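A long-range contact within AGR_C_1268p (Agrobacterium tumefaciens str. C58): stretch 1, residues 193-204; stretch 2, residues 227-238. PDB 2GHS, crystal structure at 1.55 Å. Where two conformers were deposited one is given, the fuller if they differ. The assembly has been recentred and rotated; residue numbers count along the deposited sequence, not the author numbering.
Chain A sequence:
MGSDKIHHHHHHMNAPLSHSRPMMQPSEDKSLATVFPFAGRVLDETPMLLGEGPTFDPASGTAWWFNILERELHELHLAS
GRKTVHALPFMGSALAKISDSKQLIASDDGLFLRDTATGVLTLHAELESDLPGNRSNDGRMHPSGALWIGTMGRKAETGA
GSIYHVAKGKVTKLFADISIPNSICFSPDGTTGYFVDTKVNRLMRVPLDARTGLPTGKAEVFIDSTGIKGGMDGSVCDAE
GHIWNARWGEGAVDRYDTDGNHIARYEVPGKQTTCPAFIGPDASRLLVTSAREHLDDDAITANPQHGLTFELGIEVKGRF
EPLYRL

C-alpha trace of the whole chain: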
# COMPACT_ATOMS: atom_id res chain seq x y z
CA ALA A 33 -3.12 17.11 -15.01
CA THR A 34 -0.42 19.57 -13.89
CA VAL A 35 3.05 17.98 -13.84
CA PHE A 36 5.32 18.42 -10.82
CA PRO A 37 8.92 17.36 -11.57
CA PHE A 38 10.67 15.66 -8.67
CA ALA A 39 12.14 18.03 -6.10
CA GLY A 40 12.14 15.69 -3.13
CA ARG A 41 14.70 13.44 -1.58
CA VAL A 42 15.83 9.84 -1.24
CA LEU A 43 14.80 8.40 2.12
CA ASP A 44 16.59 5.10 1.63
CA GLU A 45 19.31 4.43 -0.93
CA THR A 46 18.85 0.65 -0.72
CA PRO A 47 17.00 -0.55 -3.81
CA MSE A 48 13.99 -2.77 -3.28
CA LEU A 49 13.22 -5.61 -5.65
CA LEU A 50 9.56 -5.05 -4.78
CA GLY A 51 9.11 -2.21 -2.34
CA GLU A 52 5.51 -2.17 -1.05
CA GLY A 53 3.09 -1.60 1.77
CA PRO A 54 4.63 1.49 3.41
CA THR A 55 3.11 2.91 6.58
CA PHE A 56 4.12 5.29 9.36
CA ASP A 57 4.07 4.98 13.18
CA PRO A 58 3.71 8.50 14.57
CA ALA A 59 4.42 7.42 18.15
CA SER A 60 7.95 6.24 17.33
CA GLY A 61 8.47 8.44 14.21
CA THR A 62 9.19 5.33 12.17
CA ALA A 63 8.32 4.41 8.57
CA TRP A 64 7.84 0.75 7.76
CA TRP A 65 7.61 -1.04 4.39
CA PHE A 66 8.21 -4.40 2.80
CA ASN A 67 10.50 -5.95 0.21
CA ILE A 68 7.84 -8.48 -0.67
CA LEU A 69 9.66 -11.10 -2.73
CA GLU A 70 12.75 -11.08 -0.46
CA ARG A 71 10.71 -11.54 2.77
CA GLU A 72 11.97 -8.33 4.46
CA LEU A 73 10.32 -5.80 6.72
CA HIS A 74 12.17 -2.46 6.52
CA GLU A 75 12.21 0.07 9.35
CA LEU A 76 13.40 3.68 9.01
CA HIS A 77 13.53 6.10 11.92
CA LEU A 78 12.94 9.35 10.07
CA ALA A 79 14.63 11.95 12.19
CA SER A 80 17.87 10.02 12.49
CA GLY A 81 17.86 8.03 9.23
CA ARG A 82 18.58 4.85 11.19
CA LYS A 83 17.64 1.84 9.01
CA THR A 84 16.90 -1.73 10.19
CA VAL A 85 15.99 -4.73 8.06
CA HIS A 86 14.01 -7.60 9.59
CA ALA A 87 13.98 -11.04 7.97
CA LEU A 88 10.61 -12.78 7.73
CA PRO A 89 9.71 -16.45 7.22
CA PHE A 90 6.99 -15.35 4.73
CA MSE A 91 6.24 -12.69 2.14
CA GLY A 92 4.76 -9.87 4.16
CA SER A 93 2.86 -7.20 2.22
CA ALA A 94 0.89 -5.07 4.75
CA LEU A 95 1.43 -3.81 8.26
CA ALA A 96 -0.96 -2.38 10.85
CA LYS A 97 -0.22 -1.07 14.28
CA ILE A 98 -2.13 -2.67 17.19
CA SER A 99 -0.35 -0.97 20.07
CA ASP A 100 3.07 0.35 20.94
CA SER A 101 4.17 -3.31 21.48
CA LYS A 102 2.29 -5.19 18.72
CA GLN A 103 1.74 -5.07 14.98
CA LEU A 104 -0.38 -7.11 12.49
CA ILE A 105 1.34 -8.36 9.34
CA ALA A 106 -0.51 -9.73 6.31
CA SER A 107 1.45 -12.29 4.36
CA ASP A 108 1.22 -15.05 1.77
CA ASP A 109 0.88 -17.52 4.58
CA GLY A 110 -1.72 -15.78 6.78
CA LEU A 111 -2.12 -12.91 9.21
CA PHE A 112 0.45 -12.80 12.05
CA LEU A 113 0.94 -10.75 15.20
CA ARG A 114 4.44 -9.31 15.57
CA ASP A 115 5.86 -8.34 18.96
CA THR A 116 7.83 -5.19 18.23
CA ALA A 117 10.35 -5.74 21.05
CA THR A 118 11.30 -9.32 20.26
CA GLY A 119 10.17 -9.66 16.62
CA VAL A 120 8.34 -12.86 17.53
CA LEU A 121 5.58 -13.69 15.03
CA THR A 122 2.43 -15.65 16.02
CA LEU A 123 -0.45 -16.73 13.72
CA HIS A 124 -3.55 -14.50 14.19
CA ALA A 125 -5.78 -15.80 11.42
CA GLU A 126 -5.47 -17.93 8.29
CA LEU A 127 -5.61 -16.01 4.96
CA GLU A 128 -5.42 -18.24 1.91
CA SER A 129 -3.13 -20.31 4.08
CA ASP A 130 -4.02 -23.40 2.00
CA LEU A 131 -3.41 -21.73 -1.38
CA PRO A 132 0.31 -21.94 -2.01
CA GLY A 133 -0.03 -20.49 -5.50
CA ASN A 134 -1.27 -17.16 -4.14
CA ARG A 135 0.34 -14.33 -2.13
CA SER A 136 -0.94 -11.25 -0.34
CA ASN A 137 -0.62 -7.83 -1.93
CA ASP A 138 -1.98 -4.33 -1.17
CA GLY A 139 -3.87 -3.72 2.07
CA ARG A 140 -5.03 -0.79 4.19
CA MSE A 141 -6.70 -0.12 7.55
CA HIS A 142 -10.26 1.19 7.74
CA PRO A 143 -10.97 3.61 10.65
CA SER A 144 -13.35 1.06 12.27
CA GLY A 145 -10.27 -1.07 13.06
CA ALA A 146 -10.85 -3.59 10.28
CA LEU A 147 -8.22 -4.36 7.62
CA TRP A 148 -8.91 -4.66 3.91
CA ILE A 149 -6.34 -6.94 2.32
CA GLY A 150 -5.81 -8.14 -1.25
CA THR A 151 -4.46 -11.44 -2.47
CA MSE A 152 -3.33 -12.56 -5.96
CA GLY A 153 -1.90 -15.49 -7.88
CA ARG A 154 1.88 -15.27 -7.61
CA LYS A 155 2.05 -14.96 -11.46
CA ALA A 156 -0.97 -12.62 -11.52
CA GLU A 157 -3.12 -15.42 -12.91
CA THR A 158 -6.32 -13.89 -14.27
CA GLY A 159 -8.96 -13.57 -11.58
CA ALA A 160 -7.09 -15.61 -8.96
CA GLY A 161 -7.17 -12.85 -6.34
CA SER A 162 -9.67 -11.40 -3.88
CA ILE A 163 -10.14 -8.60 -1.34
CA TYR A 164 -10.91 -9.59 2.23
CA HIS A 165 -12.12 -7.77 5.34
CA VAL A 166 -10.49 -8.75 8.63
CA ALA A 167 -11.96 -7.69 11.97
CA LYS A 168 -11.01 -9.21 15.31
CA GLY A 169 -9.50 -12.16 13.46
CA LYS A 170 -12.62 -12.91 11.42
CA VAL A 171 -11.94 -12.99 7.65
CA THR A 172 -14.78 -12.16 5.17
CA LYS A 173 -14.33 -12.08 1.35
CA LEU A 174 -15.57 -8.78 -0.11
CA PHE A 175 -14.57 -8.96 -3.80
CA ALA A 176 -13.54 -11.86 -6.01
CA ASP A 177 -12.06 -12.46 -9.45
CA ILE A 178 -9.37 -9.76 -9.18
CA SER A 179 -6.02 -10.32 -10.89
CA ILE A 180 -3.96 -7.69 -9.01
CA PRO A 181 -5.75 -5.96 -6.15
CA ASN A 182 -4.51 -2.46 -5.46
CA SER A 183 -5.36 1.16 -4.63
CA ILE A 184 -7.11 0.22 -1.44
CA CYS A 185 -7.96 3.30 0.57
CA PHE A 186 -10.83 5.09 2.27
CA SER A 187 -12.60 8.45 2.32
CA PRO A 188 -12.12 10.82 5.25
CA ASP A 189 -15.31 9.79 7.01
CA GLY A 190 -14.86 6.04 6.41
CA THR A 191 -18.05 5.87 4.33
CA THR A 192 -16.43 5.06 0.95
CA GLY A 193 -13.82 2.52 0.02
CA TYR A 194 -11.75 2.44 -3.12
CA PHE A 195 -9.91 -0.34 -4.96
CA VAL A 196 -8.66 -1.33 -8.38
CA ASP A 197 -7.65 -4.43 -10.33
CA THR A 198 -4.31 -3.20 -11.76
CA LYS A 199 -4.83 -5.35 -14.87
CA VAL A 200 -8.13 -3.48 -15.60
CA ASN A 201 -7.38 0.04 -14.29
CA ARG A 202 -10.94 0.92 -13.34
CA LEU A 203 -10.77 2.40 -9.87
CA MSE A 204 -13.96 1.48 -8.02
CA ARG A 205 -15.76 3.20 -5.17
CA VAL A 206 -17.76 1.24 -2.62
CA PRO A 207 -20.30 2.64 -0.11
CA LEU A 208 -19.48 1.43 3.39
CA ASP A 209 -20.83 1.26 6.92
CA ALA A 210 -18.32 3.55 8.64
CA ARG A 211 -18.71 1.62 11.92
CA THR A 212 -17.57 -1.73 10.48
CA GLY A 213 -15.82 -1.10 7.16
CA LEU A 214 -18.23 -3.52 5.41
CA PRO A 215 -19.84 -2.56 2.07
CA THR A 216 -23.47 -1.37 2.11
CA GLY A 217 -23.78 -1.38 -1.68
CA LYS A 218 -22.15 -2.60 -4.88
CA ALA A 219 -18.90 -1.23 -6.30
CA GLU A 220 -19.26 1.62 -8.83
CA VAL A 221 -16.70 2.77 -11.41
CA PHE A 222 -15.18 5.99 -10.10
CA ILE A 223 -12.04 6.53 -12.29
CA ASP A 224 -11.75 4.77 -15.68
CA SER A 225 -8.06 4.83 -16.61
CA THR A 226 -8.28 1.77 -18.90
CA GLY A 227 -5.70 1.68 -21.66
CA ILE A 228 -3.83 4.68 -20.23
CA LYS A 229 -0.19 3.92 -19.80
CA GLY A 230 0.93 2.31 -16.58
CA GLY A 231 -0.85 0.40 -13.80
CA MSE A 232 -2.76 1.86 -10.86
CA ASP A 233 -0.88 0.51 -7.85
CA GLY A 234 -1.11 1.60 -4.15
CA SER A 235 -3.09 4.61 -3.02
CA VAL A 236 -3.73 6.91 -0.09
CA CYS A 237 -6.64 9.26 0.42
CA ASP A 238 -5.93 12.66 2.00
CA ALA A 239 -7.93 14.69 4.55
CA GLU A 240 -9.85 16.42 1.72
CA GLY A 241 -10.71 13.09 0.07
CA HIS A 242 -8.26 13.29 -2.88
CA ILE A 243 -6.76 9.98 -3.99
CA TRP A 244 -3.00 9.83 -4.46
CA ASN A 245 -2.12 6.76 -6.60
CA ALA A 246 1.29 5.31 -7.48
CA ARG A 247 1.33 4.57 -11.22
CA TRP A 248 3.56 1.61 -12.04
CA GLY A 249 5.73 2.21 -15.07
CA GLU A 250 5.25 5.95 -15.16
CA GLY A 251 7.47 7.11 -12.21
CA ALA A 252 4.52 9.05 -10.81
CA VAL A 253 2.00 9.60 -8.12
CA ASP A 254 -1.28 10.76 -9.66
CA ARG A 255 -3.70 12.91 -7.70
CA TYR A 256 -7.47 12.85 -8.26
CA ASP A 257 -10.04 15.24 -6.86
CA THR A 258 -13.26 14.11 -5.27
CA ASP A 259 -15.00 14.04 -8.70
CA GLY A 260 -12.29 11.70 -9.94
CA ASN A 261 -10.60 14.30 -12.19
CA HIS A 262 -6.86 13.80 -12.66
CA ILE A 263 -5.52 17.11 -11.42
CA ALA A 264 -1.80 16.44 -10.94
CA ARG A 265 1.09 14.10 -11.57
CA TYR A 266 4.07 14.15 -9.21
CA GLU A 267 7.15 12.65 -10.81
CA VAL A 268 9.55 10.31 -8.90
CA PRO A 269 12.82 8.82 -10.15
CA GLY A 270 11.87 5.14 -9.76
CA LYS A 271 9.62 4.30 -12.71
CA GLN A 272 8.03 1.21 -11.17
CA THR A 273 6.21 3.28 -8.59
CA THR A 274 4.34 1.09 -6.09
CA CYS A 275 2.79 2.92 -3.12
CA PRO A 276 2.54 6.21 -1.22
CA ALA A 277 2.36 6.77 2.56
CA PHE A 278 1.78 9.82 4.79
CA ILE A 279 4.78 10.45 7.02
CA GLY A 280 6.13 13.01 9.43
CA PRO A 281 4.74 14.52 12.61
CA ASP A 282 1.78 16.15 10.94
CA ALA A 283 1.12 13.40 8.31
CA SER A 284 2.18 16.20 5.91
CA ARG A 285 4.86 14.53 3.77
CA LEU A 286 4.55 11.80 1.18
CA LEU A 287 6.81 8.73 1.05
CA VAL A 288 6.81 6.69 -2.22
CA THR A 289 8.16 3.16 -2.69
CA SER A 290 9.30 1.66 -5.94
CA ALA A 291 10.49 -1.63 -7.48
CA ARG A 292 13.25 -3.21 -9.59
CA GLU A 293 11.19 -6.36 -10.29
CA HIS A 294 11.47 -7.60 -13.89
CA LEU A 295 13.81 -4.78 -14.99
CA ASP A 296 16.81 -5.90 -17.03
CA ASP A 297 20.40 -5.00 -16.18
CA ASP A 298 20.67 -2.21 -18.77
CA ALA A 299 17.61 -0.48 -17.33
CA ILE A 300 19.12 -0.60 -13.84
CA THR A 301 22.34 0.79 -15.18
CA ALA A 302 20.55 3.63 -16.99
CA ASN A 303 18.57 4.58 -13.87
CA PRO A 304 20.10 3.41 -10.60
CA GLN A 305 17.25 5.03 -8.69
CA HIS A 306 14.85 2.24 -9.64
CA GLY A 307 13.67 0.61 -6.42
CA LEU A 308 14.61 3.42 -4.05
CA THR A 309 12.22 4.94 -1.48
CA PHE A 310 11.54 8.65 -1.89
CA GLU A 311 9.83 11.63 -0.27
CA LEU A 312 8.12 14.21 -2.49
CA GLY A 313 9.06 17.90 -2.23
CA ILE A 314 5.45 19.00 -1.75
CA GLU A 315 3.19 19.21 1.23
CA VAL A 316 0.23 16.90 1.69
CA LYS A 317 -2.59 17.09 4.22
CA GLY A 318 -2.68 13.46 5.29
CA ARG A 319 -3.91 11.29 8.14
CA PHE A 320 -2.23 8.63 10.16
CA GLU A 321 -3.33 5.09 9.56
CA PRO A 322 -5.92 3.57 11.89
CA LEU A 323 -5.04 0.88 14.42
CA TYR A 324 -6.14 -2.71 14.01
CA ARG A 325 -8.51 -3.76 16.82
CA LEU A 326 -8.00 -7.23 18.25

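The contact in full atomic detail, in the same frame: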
# COMPACT_ATOMS: atom_id res chain seq x y z
N GLY A 193 -15.06 3.21 0.29
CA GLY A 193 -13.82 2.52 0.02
C GLY A 193 -13.53 2.54 -1.45
O GLY A 193 -14.43 2.63 -2.30
N TYR A 194 -12.24 2.46 -1.76
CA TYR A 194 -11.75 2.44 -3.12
C TYR A 194 -10.82 1.24 -3.33
O TYR A 194 -10.15 0.80 -2.41
CB TYR A 194 -10.95 3.72 -3.43
CG TYR A 194 -11.71 5.00 -3.16
CD1 TYR A 194 -12.62 5.48 -4.06
CD2 TYR A 194 -11.48 5.75 -2.00
CE1 TYR A 194 -13.34 6.61 -3.82
CE2 TYR A 194 -12.14 6.92 -1.76
CZ TYR A 194 -13.10 7.36 -2.67
OH TYR A 194 -13.78 8.54 -2.46
N PHE A 195 -10.84 0.71 -4.54
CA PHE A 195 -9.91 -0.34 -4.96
C PHE A 195 -9.84 -0.43 -6.47
O PHE A 195 -10.68 0.09 -7.17
CB PHE A 195 -10.26 -1.73 -4.37
CG PHE A 195 -11.46 -2.37 -4.96
CD1 PHE A 195 -12.73 -2.12 -4.48
CD2 PHE A 195 -11.31 -3.25 -6.02
CE1 PHE A 195 -13.84 -2.75 -5.07
CE2 PHE A 195 -12.42 -3.89 -6.59
CZ PHE A 195 -13.67 -3.63 -6.10
N VAL A 196 -8.82 -1.13 -6.95
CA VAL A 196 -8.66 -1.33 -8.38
C VAL A 196 -8.13 -2.73 -8.61
O VAL A 196 -7.55 -3.33 -7.71
CB VAL A 196 -7.63 -0.31 -9.00
CG1 VAL A 196 -6.14 -0.64 -8.64
CG2 VAL A 196 -7.78 -0.17 -10.52
N ASP A 197 -8.36 -3.24 -9.82
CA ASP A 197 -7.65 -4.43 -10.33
C ASP A 197 -6.64 -3.80 -11.29
O ASP A 197 -7.02 -3.22 -12.31
CB ASP A 197 -8.59 -5.38 -11.01
CG ASP A 197 -7.88 -6.60 -11.60
OD1 ASP A 197 -6.61 -6.63 -11.68
OD2 ASP A 197 -8.61 -7.53 -12.00
N THR A 198 -5.36 -3.86 -10.95
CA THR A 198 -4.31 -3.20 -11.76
C THR A 198 -4.31 -3.65 -13.22
O THR A 198 -3.91 -2.91 -14.08
CB THR A 198 -2.92 -3.38 -11.12
OG1 THR A 198 -2.94 -2.87 -9.78
CG2 THR A 198 -1.83 -2.61 -11.88
N LYS A 199 -4.75 -4.87 -13.49
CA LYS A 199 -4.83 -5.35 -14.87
C LYS A 199 -5.97 -4.69 -15.69
O LYS A 199 -5.97 -4.78 -16.93
CB LYS A 199 -5.00 -6.86 -14.89
CG LYS A 199 -3.79 -7.62 -14.36
N VAL A 200 -6.92 -4.05 -15.00
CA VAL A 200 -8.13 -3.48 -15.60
C VAL A 200 -8.09 -1.95 -15.54
O VAL A 200 -8.47 -1.26 -16.50
CB VAL A 200 -9.37 -4.04 -14.87
CG1 VAL A 200 -10.65 -3.30 -15.29
CG2 VAL A 200 -9.50 -5.56 -15.08
N ASN A 201 -7.57 -1.41 -14.44
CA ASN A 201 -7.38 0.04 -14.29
C ASN A 201 -8.69 0.83 -14.24
O ASN A 201 -8.76 1.99 -14.67
CB ASN A 201 -6.46 0.62 -15.39
CG ASN A 201 -4.98 0.62 -15.00
OD1 ASN A 201 -4.61 0.50 -13.83
ND2 ASN A 201 -4.13 0.74 -16.02
N ARG A 202 -9.73 0.20 -13.70
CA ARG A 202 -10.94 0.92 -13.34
C ARG A 202 -11.05 1.02 -11.84
O ARG A 202 -11.37 0.03 -11.14
CB ARG A 202 -12.19 0.27 -13.91
CG ARG A 202 -12.21 0.30 -15.40
CD ARG A 202 -13.58 -0.00 -15.99
NE ARG A 202 -13.49 -0.04 -17.46
CZ ARG A 202 -13.31 -1.14 -18.19
NH1 ARG A 202 -13.25 -2.33 -17.61
NH2 ARG A 202 -13.22 -1.06 -19.52
N LEU A 203 -10.75 2.19 -11.32
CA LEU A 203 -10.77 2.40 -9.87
C LEU A 203 -12.24 2.48 -9.43
O LEU A 203 -13.03 3.30 -9.94
CB LEU A 203 -9.99 3.66 -9.49
CG LEU A 203 -9.76 3.88 -7.99
CD1 LEU A 203 -8.45 4.63 -7.74
CD2 LEU A 203 -10.94 4.62 -7.39
N MSE A 204 -12.60 1.61 -8.50
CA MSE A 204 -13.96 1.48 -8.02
C MSE A 204 -14.13 2.24 -6.72
O MSE A 204 -13.20 2.37 -5.94
CB MSE A 204 -14.23 0.00 -7.74
CG MSE A 204 -13.82 -0.92 -8.87
SE MSE A 204 -14.71 -0.56 -10.56
CE MSE A 204 -16.52 -1.14 -10.14
N GLY A 227 -6.49 1.42 -20.48
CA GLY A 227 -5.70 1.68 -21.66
C GLY A 227 -4.69 2.82 -21.54
O GLY A 227 -3.85 2.99 -22.44
N ILE A 228 -4.78 3.59 -20.46
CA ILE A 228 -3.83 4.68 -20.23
C ILE A 228 -2.58 4.07 -19.63
O ILE A 228 -2.65 3.11 -18.84
CB ILE A 228 -4.41 5.80 -19.35
CG1 ILE A 228 -5.74 6.28 -19.94
CG2 ILE A 228 -3.41 6.96 -19.19
CD1 ILE A 228 -5.72 6.47 -21.47
N LYS A 229 -1.43 4.60 -20.05
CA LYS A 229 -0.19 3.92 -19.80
C LYS A 229 0.06 3.76 -18.31
O LYS A 229 -0.24 4.66 -17.51
CB LYS A 229 0.97 4.67 -20.45
CG LYS A 229 2.33 4.02 -20.23
CD LYS A 229 3.45 4.74 -21.03
CE LYS A 229 4.83 4.04 -20.84
NZ LYS A 229 5.13 3.65 -19.41
N GLY A 230 0.61 2.62 -17.96
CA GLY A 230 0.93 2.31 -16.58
C GLY A 230 -0.23 1.67 -15.82
O GLY A 230 -1.38 1.68 -16.28
N GLY A 231 0.09 1.12 -14.66
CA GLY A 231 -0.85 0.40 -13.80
C GLY A 231 -1.13 1.14 -12.52
O GLY A 231 -0.20 1.64 -11.90
N MSE A 232 -2.40 1.22 -12.13
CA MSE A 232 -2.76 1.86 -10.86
C MSE A 232 -2.36 0.91 -9.74
O MSE A 232 -2.90 -0.20 -9.62
CB MSE A 232 -4.24 2.19 -10.79
CG MSE A 232 -4.65 3.16 -11.86
SE MSE A 232 -6.55 3.64 -11.64
CE MSE A 232 -6.32 5.25 -10.57
N ASP A 233 -1.40 1.35 -8.92
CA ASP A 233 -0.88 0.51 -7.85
C ASP A 233 -1.44 1.03 -6.50
O ASP A 233 -2.64 1.27 -6.41
CB ASP A 233 0.67 0.48 -7.90
CG ASP A 233 1.20 -0.71 -8.65
OD1 ASP A 233 0.56 -1.17 -9.63
OD2 ASP A 233 2.28 -1.19 -8.25
N GLY A 234 -0.61 1.19 -5.46
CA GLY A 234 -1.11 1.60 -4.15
C GLY A 234 -1.58 3.03 -4.13
O GLY A 234 -1.14 3.86 -4.95
N SER A 235 -2.53 3.28 -3.23
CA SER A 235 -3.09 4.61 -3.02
C SER A 235 -3.33 4.99 -1.58
O SER A 235 -3.62 4.12 -0.75
CB SER A 235 -4.44 4.75 -3.71
OG SER A 235 -4.33 4.60 -5.12
N VAL A 236 -3.25 6.29 -1.34
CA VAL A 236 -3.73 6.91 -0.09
C VAL A 236 -4.79 7.94 -0.44
O VAL A 236 -4.92 8.37 -1.56
CB VAL A 236 -2.62 7.49 0.79
CG1 VAL A 236 -1.70 6.39 1.31
CG2 VAL A 236 -1.85 8.58 0.04
N CYS A 237 -5.57 8.30 0.56
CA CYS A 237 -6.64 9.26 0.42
C CYS A 237 -6.42 10.34 1.50
O CYS A 237 -6.28 10.03 2.70
CB CYS A 237 -7.98 8.54 0.55
SG CYS A 237 -9.41 9.57 0.28
N ASP A 238 -6.28 11.60 1.07
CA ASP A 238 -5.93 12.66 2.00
C ASP A 238 -7.16 13.21 2.79
O ASP A 238 -8.26 12.70 2.68
CB ASP A 238 -5.10 13.77 1.32
CG ASP A 238 -5.90 14.62 0.35
OD1 ASP A 238 -7.15 14.63 0.42
OD2 ASP A 238 -5.25 15.32 -0.51
O HOH W 1 -5.22 -0.52 -18.63

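The contact is a side-chain-to-backbone clasp: polar side chains from the turn of a β-hairpin grip the start of the strand in stretch 2 and the residue just before it, and a small apolar patch around Met 232 extends it. In stretch 1 the strands 193-197 and 202-204 pair through Phe 195 N to Met 204 O (3.2 Å) and Met 204 N to Phe 195 O (2.8 Å). The turn between them is held by Asp 197 O, which accepts from Val 200 N and Asn 201 N, each at 2.8 Å. No backbone-to-backbone hydrogen bond joins the two stretches; Asn 201 and Thr 198 supply the links instead. The Asn 201 amide reads the backbone on both its atoms: OD1 accepts from Met 232 N at 2.9 Å, nearly straight at 167°, while ND2 donates to Gly 230 O at 2.9 Å with a more bent angle of 144°. Thr 198 OG1 donates to Met 232 O at 2.7 Å, so both backbone polar groups of Met 232 are bound by side chains of the turn. A water extends the clasp, accepting from Asn 201 ND2 at 3.1 Å and from Gly 227 N at 3.0 Å. Close packing accompanies these bonds. Thr 198 CG2 lies 3.7 Å from Gly 231 CA, and an ideal CB built on Gly 231 would lie 2.7 Å from Thr 198 CG2, a clash. Met 232, a selenomethionine, has the largest area covered by the other stretch, 116 Å². Its CB lies 4.0 Å from Val 196 CG1, and its CE reaches 3.6 Å from Leu 203 CD1, so its side chain touches both strands of the hairpin. Farther along, Tyr 194 CE2 meets Cys 237 SG at 4.3 Å, a looser apolar contact in the buried interior. In all, 452 Å² is buried, counting both sides.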